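Cystathionine beta-lyase family protein, YNBB B.subtilis ortholog (Clostridium acetobutylicum, PDB 3HVY) is a putative pyridoxal-phosphate-dependent lyase of the methionine gamma-lyase family, probably acting on sulfur amino acids and possibly involved in aluminium resistance. Local coordinates at residues 24-29 with 315-320; 74-79 with 93-98; 108-113 with 268-273. All coordinates share one frame; numbering follows the deposited sequence.

Interaction 1. Residues 24-29 with 315-320; sequences YERALN and MELAGF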
# COMPACT_ATOMS: atom_id res chain seq x y z
N TYR D 24 -13.08 -35.66 -20.51
CA TYR D 24 -13.12 -35.06 -19.17
C TYR D 24 -13.61 -36.04 -18.13
O TYR D 24 -12.97 -36.20 -17.10
CB TYR D 24 -14.01 -33.80 -19.19
CG TYR D 24 -14.40 -33.28 -17.83
CD1 TYR D 24 -13.42 -32.90 -16.91
CD2 TYR D 24 -15.72 -33.16 -17.46
CE1 TYR D 24 -13.76 -32.42 -15.66
CE2 TYR D 24 -16.08 -32.67 -16.21
CZ TYR D 24 -15.10 -32.28 -15.31
OH TYR D 24 -15.47 -31.81 -14.06
N GLU D 25 -14.73 -36.70 -18.39
CA GLU D 25 -15.28 -37.65 -17.44
C GLU D 25 -14.29 -38.80 -17.24
O GLU D 25 -14.04 -39.20 -16.11
CB GLU D 25 -16.69 -38.19 -17.84
N ARG D 26 -13.73 -39.34 -18.32
CA ARG D 26 -12.80 -40.45 -18.20
C ARG D 26 -11.56 -40.02 -17.44
O ARG D 26 -11.17 -40.65 -16.49
CB ARG D 26 -12.41 -41.00 -19.58
CG ARG D 26 -13.60 -41.64 -20.37
CD ARG D 26 -13.22 -41.99 -21.83
NE ARG D 26 -12.05 -42.83 -21.80
CZ ARG D 26 -11.07 -42.88 -22.70
NH1 ARG D 26 -11.11 -42.14 -23.80
NH2 ARG D 26 -10.04 -43.69 -22.49
N ALA D 27 -10.97 -38.89 -17.83
CA ALA D 27 -9.75 -38.40 -17.19
C ALA D 27 -9.95 -38.17 -15.69
O ALA D 27 -9.14 -38.53 -14.85
CB ALA D 27 -9.26 -37.10 -17.91
N LEU D 28 -11.08 -37.60 -15.34
CA LEU D 28 -11.32 -37.30 -13.94
C LEU D 28 -11.37 -38.60 -13.14
O LEU D 28 -10.73 -38.73 -12.09
CB LEU D 28 -12.60 -36.47 -13.77
CG LEU D 28 -12.70 -35.76 -12.41
CD1 LEU D 28 -11.63 -34.62 -12.32
CD2 LEU D 28 -14.12 -35.21 -12.15
N ASN D 29 -12.07 -39.59 -13.66
CA ASN D 29 -12.08 -40.89 -12.97
C ASN D 29 -10.70 -41.49 -12.89
O ASN D 29 -10.34 -42.05 -11.90
CB ASN D 29 -12.99 -41.88 -13.69
CG ASN D 29 -14.45 -41.53 -13.50
OD1 ASN D 29 -14.81 -40.97 -12.45
ND2 ASN D 29 -15.29 -41.83 -14.50
N MSE D 315 -4.91 -35.00 -21.95
CA MSE D 315 -4.24 -34.80 -23.24
C MSE D 315 -3.80 -36.17 -23.78
O MSE D 315 -3.79 -36.43 -24.97
CB MSE D 315 -3.07 -33.82 -23.10
CG MSE D 315 -3.47 -32.42 -22.62
SE MSE D 315 -4.79 -31.62 -23.76
CE MSE D 315 -3.67 -31.23 -25.30
N GLU D 316 -3.41 -37.06 -22.87
CA GLU D 316 -3.08 -38.43 -23.25
C GLU D 316 -4.31 -39.19 -23.83
O GLU D 316 -4.21 -39.84 -24.88
CB GLU D 316 -2.51 -39.15 -22.06
CG GLU D 316 -2.22 -40.60 -22.20
CD GLU D 316 -1.36 -41.07 -21.08
OE1 GLU D 316 -1.84 -41.15 -19.92
OE2 GLU D 316 -0.19 -41.32 -21.37
N LEU D 317 -5.46 -39.06 -23.16
CA LEU D 317 -6.70 -39.61 -23.69
C LEU D 317 -6.98 -39.08 -25.10
O LEU D 317 -7.52 -39.79 -25.95
CB LEU D 317 -7.87 -39.31 -22.77
CG LEU D 317 -7.83 -39.93 -21.39
CD1 LEU D 317 -9.23 -40.02 -20.77
CD2 LEU D 317 -7.18 -41.31 -21.50
N ALA D 318 -6.54 -37.85 -25.37
CA ALA D 318 -6.68 -37.22 -26.67
C ALA D 318 -5.64 -37.65 -27.71
O ALA D 318 -5.68 -37.17 -28.83
CB ALA D 318 -6.64 -35.68 -26.51
N GLY D 319 -4.66 -38.46 -27.32
CA GLY D 319 -3.65 -38.98 -28.23
C GLY D 319 -2.25 -38.43 -28.06
O GLY D 319 -1.35 -38.87 -28.73
N PHE D 320 -2.03 -37.49 -27.13
CA PHE D 320 -0.74 -36.85 -27.02
C PHE D 320 0.21 -37.54 -26.04
O PHE D 320 -0.21 -38.04 -24.97
CB PHE D 320 -0.93 -35.39 -26.58
CG PHE D 320 -1.67 -34.55 -27.58
CD1 PHE D 320 -0.99 -33.98 -28.67
CD2 PHE D 320 -3.03 -34.33 -27.47
CE1 PHE D 320 -1.64 -33.19 -29.58
CE2 PHE D 320 -3.71 -33.56 -28.39
CZ PHE D 320 -3.03 -32.98 -29.45
O HOH W 1 -8.65 -42.08 -25.38
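The carbonyl O of Leu317 is joined to the guanidinium of Arg26 through one water. That water donates to Leu317 O at 2.6 Å. It accepts from Arg26 NH1 at 2.9 Å and lies at the edge of the guanidinium, in its plane. The bridge ties the exposed arginine to the last turn of helix 287-317. The direct contact is van der Waals packing and belongs mainly to Leu317. Its CD1 presses on Arg26 CB at 3.5 Å and sits 3.6 Å from Ala27 N. The same methyl lies over the centre of one guanidinium face, 3.9 Å above the plane. Arg26 can fold over it because its chain bends at chi3 (55°). Leu317 CD2 reaches Arg26 NH2 at 3.9 Å. Ala27 CB adds a looser apolar touch to CD1. Just beyond, a Schellman motif ends the helix. Gly319 takes a positive phi, and Phe320 N bonds back to Met315 O. The contact thus packs the start of the long helix 18-55 against the C-terminal end of helix 287-317. Leu317 also touches Leu23 and Asp30 of the first helix, and Ala27 rests on Phe310, Arg313 and Ile314 of the second.

Interaction 2. Residues 74-79 with 93-98; sequences IGRDSL and FVRPHF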
# COMPACT_ATOMS: atom_id res chain seq x y z
N ILE D 74 10.11 -6.60 12.81
CA ILE D 74 9.89 -7.90 13.44
C ILE D 74 9.11 -8.85 12.55
O ILE D 74 9.32 -10.06 12.62
CB ILE D 74 9.24 -7.80 14.87
CG1 ILE D 74 7.73 -7.44 14.79
CG2 ILE D 74 10.04 -6.83 15.73
CD1 ILE D 74 7.03 -7.47 16.09
N GLY D 75 8.23 -8.32 11.70
CA GLY D 75 7.53 -9.12 10.71
C GLY D 75 8.46 -9.83 9.74
O GLY D 75 8.39 -11.04 9.53
N ARG D 76 9.34 -9.05 9.16
CA ARG D 76 10.32 -9.52 8.23
C ARG D 76 11.22 -10.58 8.87
O ARG D 76 11.42 -11.65 8.30
CB ARG D 76 11.18 -8.33 7.84
CG ARG D 76 12.28 -8.61 6.87
CD ARG D 76 13.26 -7.45 6.81
NE ARG D 76 13.96 -7.29 8.07
CZ ARG D 76 14.62 -6.21 8.47
NH1 ARG D 76 14.77 -5.18 7.68
NH2 ARG D 76 15.13 -6.17 9.68
N ASP D 77 11.75 -10.28 10.05
CA ASP D 77 12.68 -11.18 10.73
C ASP D 77 12.02 -12.46 11.19
O ASP D 77 12.62 -13.51 11.16
CB ASP D 77 13.36 -10.45 11.89
CG ASP D 77 14.25 -9.31 11.39
OD1 ASP D 77 14.68 -9.31 10.20
OD2 ASP D 77 14.48 -8.40 12.19
N SER D 78 10.76 -12.38 11.59
CA SER D 78 10.06 -13.59 11.99
C SER D 78 9.66 -14.43 10.79
O SER D 78 9.55 -15.69 10.90
CB SER D 78 8.82 -13.22 12.80
OG SER D 78 9.14 -12.73 14.10
N LEU D 79 9.40 -13.80 9.65
CA LEU D 79 9.06 -14.62 8.44
C LEU D 79 10.28 -15.43 8.06
O LEU D 79 10.17 -16.60 7.73
CB LEU D 79 8.56 -13.82 7.27
CG LEU D 79 8.07 -14.62 6.04
CD1 LEU D 79 6.91 -15.51 6.41
CD2 LEU D 79 7.65 -13.64 4.97
N PHE D 93 16.07 -16.11 4.30
CA PHE D 93 16.13 -14.72 3.88
C PHE D 93 15.07 -14.55 2.79
O PHE D 93 15.26 -14.99 1.64
CB PHE D 93 17.52 -14.40 3.38
CG PHE D 93 17.71 -13.00 2.85
CD1 PHE D 93 17.79 -11.90 3.71
CD2 PHE D 93 17.81 -12.78 1.50
CE1 PHE D 93 18.01 -10.65 3.24
CE2 PHE D 93 17.99 -11.50 1.03
CZ PHE D 93 18.12 -10.43 1.91
N VAL D 94 13.95 -13.97 3.20
CA VAL D 94 12.78 -13.79 2.39
C VAL D 94 12.52 -12.29 2.27
O VAL D 94 12.42 -11.57 3.30
CB VAL D 94 11.55 -14.45 3.06
CG1 VAL D 94 10.34 -14.42 2.09
CG2 VAL D 94 11.88 -15.86 3.57
N ARG D 95 12.42 -11.81 1.04
CA ARG D 95 12.33 -10.38 0.83
C ARG D 95 11.53 -10.09 -0.40
O ARG D 95 11.61 -10.82 -1.41
CB ARG D 95 13.70 -9.76 0.62
CG ARG D 95 14.63 -9.79 1.81
CD ARG D 95 14.17 -8.85 2.91
NE ARG D 95 15.12 -8.78 4.03
CZ ARG D 95 15.22 -9.67 5.00
NH1 ARG D 95 14.46 -10.75 5.00
NH2 ARG D 95 16.12 -9.50 5.96
N PRO D 96 10.75 -9.00 -0.36
CA PRO D 96 10.01 -8.53 -1.55
C PRO D 96 10.99 -7.85 -2.54
O PRO D 96 10.68 -7.64 -3.72
CB PRO D 96 9.06 -7.48 -0.95
CG PRO D 96 9.86 -6.91 0.20
CD PRO D 96 10.53 -8.13 0.80
N HIS D 97 12.18 -7.54 -2.06
CA HIS D 97 13.18 -6.86 -2.88
C HIS D 97 13.71 -7.68 -4.04
O HIS D 97 14.33 -7.11 -4.97
CB HIS D 97 14.35 -6.38 -2.02
CG HIS D 97 13.92 -5.60 -0.81
ND1 HIS D 97 14.22 -4.26 -0.64
CD2 HIS D 97 13.22 -5.97 0.30
CE1 HIS D 97 13.69 -3.84 0.50
NE2 HIS D 97 13.09 -4.85 1.09
N PHE D 98 13.60 -9.01 -3.99
CA PHE D 98 14.06 -9.79 -5.13
C PHE D 98 13.07 -9.54 -6.28
O PHE D 98 11.86 -9.61 -6.10
CB PHE D 98 14.09 -11.27 -4.85
CG PHE D 98 15.15 -11.72 -3.86
CD1 PHE D 98 16.47 -11.81 -4.22
CD2 PHE D 98 14.77 -12.12 -2.58
CE1 PHE D 98 17.39 -12.28 -3.35
CE2 PHE D 98 15.72 -12.60 -1.69
CZ PHE D 98 16.99 -12.68 -2.06
O HOH W 2 10.85 -11.61 5.48
O HOH W 3 15.96 -11.09 8.85
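Arg76 of helix 74-87 lies against Arg95 at the end of strand 91-95. This is a helix packed on the strand that is outermost in the mixed sheet within this chain, in a fold type I PLP-dependent enzyme, to judge by the family. The segment axes run at 134° to each other, 8.2 Å apart. The main packing is between the two arginines. Arg76 CD sits over the centre of one face of the Arg95 guanidinium, 3.5 Å from Arg95 CZ, while Phe93 CE1 covers the opposite face. The two guanidinium planes are only 16° apart. Farther down the helix, Leu79 CD2 meets Val94 CG1 at 4.0 Å, the side chains crossing at about a right angle. The charges have nearby partners. Arg76 grips Asp77 OD1 side-on in a salt bridge, through NE at 3.0 Å and NH2 at 3.2 Å, both from one face of the carboxylate. Arg95 NH1 forms a salt bridge with Asp80, and its NH2 bonds to Gly278 O. These acceptors probably balance the two positive charges. One water links Asp77 OD1 to Arg95 NH2, weakly at the arginine end. The Arg95 chain bends at chi2 (-70°), which helps turn NH1 back to its neighbour's carbonyl. There NH1 donates to Val94 O at 2.8 Å, from above the carbonyl plane.

Interaction 3. Residues 108-113 with 268-273; sequences ALFGNL and TFRVTV. With EDO (1,2-ethanediol), chain S.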
# COMPACT_ATOMS: atom_id res chain seq x y z
N ALA D 108 22.40 -16.18 -4.46
CA ALA D 108 22.91 -17.35 -3.74
C ALA D 108 24.24 -17.81 -4.34
O ALA D 108 25.16 -18.15 -3.61
CB ALA D 108 21.90 -18.48 -3.72
N LEU D 109 24.37 -17.74 -5.68
CA LEU D 109 25.59 -18.11 -6.35
C LEU D 109 26.70 -17.08 -6.16
O LEU D 109 27.77 -17.42 -5.65
CB LEU D 109 25.34 -18.38 -7.83
CG LEU D 109 24.33 -19.52 -8.12
CD1 LEU D 109 23.88 -19.51 -9.61
CD2 LEU D 109 24.95 -20.84 -7.67
N PHE D 110 26.44 -15.82 -6.53
CA PHE D 110 27.44 -14.77 -6.38
C PHE D 110 27.96 -14.71 -4.97
O PHE D 110 29.15 -14.68 -4.75
CB PHE D 110 26.90 -13.40 -6.78
CG PHE D 110 27.09 -13.07 -8.22
CD1 PHE D 110 28.32 -12.64 -8.68
CD2 PHE D 110 26.04 -13.18 -9.11
CE1 PHE D 110 28.53 -12.35 -10.04
CE2 PHE D 110 26.25 -12.90 -10.49
CZ PHE D 110 27.49 -12.48 -10.94
N GLY D 111 27.07 -14.74 -4.01
CA GLY D 111 27.52 -14.61 -2.64
C GLY D 111 28.48 -15.66 -2.14
O GLY D 111 29.33 -15.39 -1.27
N ASN D 112 28.36 -16.86 -2.70
CA ASN D 112 29.11 -18.02 -2.24
C ASN D 112 30.25 -18.45 -3.14
O ASN D 112 30.77 -19.55 -3.01
CB ASN D 112 28.11 -19.14 -1.91
CG ASN D 112 27.36 -18.88 -0.60
OD1 ASN D 112 27.97 -18.95 0.44
ND2 ASN D 112 26.04 -18.51 -0.65
N LEU D 113 30.66 -17.55 -4.02
CA LEU D 113 31.73 -17.80 -4.98
C LEU D 113 32.67 -16.60 -5.03
O LEU D 113 32.26 -15.46 -4.85
CB LEU D 113 31.19 -18.06 -6.39
CG LEU D 113 30.51 -19.43 -6.49
CD1 LEU D 113 29.56 -19.49 -7.67
CD2 LEU D 113 31.52 -20.59 -6.47
N THR D 268 23.18 -12.63 1.40
CA THR D 268 22.62 -11.32 1.75
C THR D 268 23.54 -10.13 1.39
O THR D 268 23.04 -9.02 1.15
CB THR D 268 22.19 -11.18 3.22
OG1 THR D 268 23.35 -11.16 4.04
CG2 THR D 268 21.17 -12.31 3.65
N PHE D 269 24.84 -10.33 1.41
CA PHE D 269 25.81 -9.26 1.10
C PHE D 269 25.84 -8.95 -0.37
O PHE D 269 26.24 -7.83 -0.78
CB PHE D 269 27.23 -9.58 1.59
CG PHE D 269 27.35 -9.74 3.09
CD1 PHE D 269 26.69 -8.88 3.96
CD2 PHE D 269 28.15 -10.73 3.63
CE1 PHE D 269 26.81 -9.03 5.34
CE2 PHE D 269 28.27 -10.88 5.01
CZ PHE D 269 27.61 -10.03 5.85
N ARG D 270 25.45 -9.93 -1.19
CA ARG D 270 25.24 -9.70 -2.63
C ARG D 270 23.91 -9.00 -2.91
O ARG D 270 23.79 -8.16 -3.82
CB ARG D 270 25.26 -11.00 -3.39
CG ARG D 270 24.69 -10.93 -4.79
CD ARG D 270 25.52 -10.04 -5.72
NE ARG D 270 24.73 -9.80 -6.94
CZ ARG D 270 25.26 -9.57 -8.13
NH1 ARG D 270 26.57 -9.56 -8.28
NH2 ARG D 270 24.49 -9.37 -9.18
N VAL D 271 22.91 -9.33 -2.11
CA VAL D 271 21.59 -8.74 -2.29
C VAL D 271 21.61 -7.27 -1.93
O VAL D 271 20.97 -6.49 -2.61
CB VAL D 271 20.48 -9.50 -1.51
CG1 VAL D 271 19.12 -8.75 -1.71
CG2 VAL D 271 20.38 -10.95 -2.02
N THR D 272 22.27 -6.90 -0.84
CA THR D 272 22.39 -5.50 -0.49
C THR D 272 23.85 -5.21 -0.68
O THR D 272 24.29 -5.24 -1.81
CB THR D 272 21.84 -5.19 0.89
OG1 THR D 272 22.56 -5.90 1.90
CG2 THR D 272 20.33 -5.55 0.99
N VAL D 273 24.59 -5.01 0.39
CA VAL D 273 26.04 -4.81 0.32
C VAL D 273 26.70 -5.43 1.55
O VAL D 273 26.04 -5.66 2.60
CB VAL D 273 26.47 -3.30 0.20
CG1 VAL D 273 26.31 -2.81 -1.23
CG2 VAL D 273 25.70 -2.43 1.19
C1 EDO S . 29.80 -9.99 -7.18
O1 EDO S . 28.90 -10.23 -6.09
C2 EDO S . 30.25 -8.56 -7.06
O2 EDO S . 29.44 -7.69 -7.88
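The guanidinium of Arg270 lies flat on the ring of Phe110 in a cation-pi stack. The pair joins the C-terminal ends of helices 101-111 and 261-271 in what the family suggests is a fold type I PLP-dependent enzyme. The two planes are nearly parallel, about 15° apart. Arg270 CZ stands 4.0 Å from the ring centroid, 20° off the ring normal. NH1 lies deepest over the face, 3.5 Å from Phe110 CG. The arginine reaches this place with CG anti to the backbone N (chi1 164°) and a bend at chi2. Its CG and CD run past Phe110 CB on the way. Where the two segments come nearest, Gly111 has no side chain, and Arg270 CB packs 4.2 Å from Gly111 N. The far end of the guanidinium is used by the assembly. NH2 donates to Thr272 O of the third subunit, and Thr272 O of this chain accepts from Arg270 of that subunit in return. Pro274 of the third subunit packs on Phe110. The stack therefore lies at a subunit interface. An ethanediol, probably from the crystallisation liquor, sits beside the pair. Its C1 is 3.4 Å from Phe110 CD1, and Arg270 NH1 makes a weak hydrogen bond to its O1 at 3.3 Å.

How the interactions relate
From the N terminus, helix 18-55 supplies the first half of interaction 1, which closes only when helix 287-317 ends. The other two contacts fall within that long loop. Interaction 2 closes a short one, from helix 74-87 to strand 91-95. Interaction 3 then opens on helix 101-111 and closes on helix 261-271, so these two run in series without crossing. Interactions 2 and 3 touch directly: Phe93 packs on Thr268 and Val271, and Phe98 on Val271. Together they tie the mixed sheet to its neighbouring helices, and both reach the third subunit. Interaction 1 lies on the other side of the chain's centre, its centre about 42 Å from that of interaction 2 and about 46 Å from that of interaction 3.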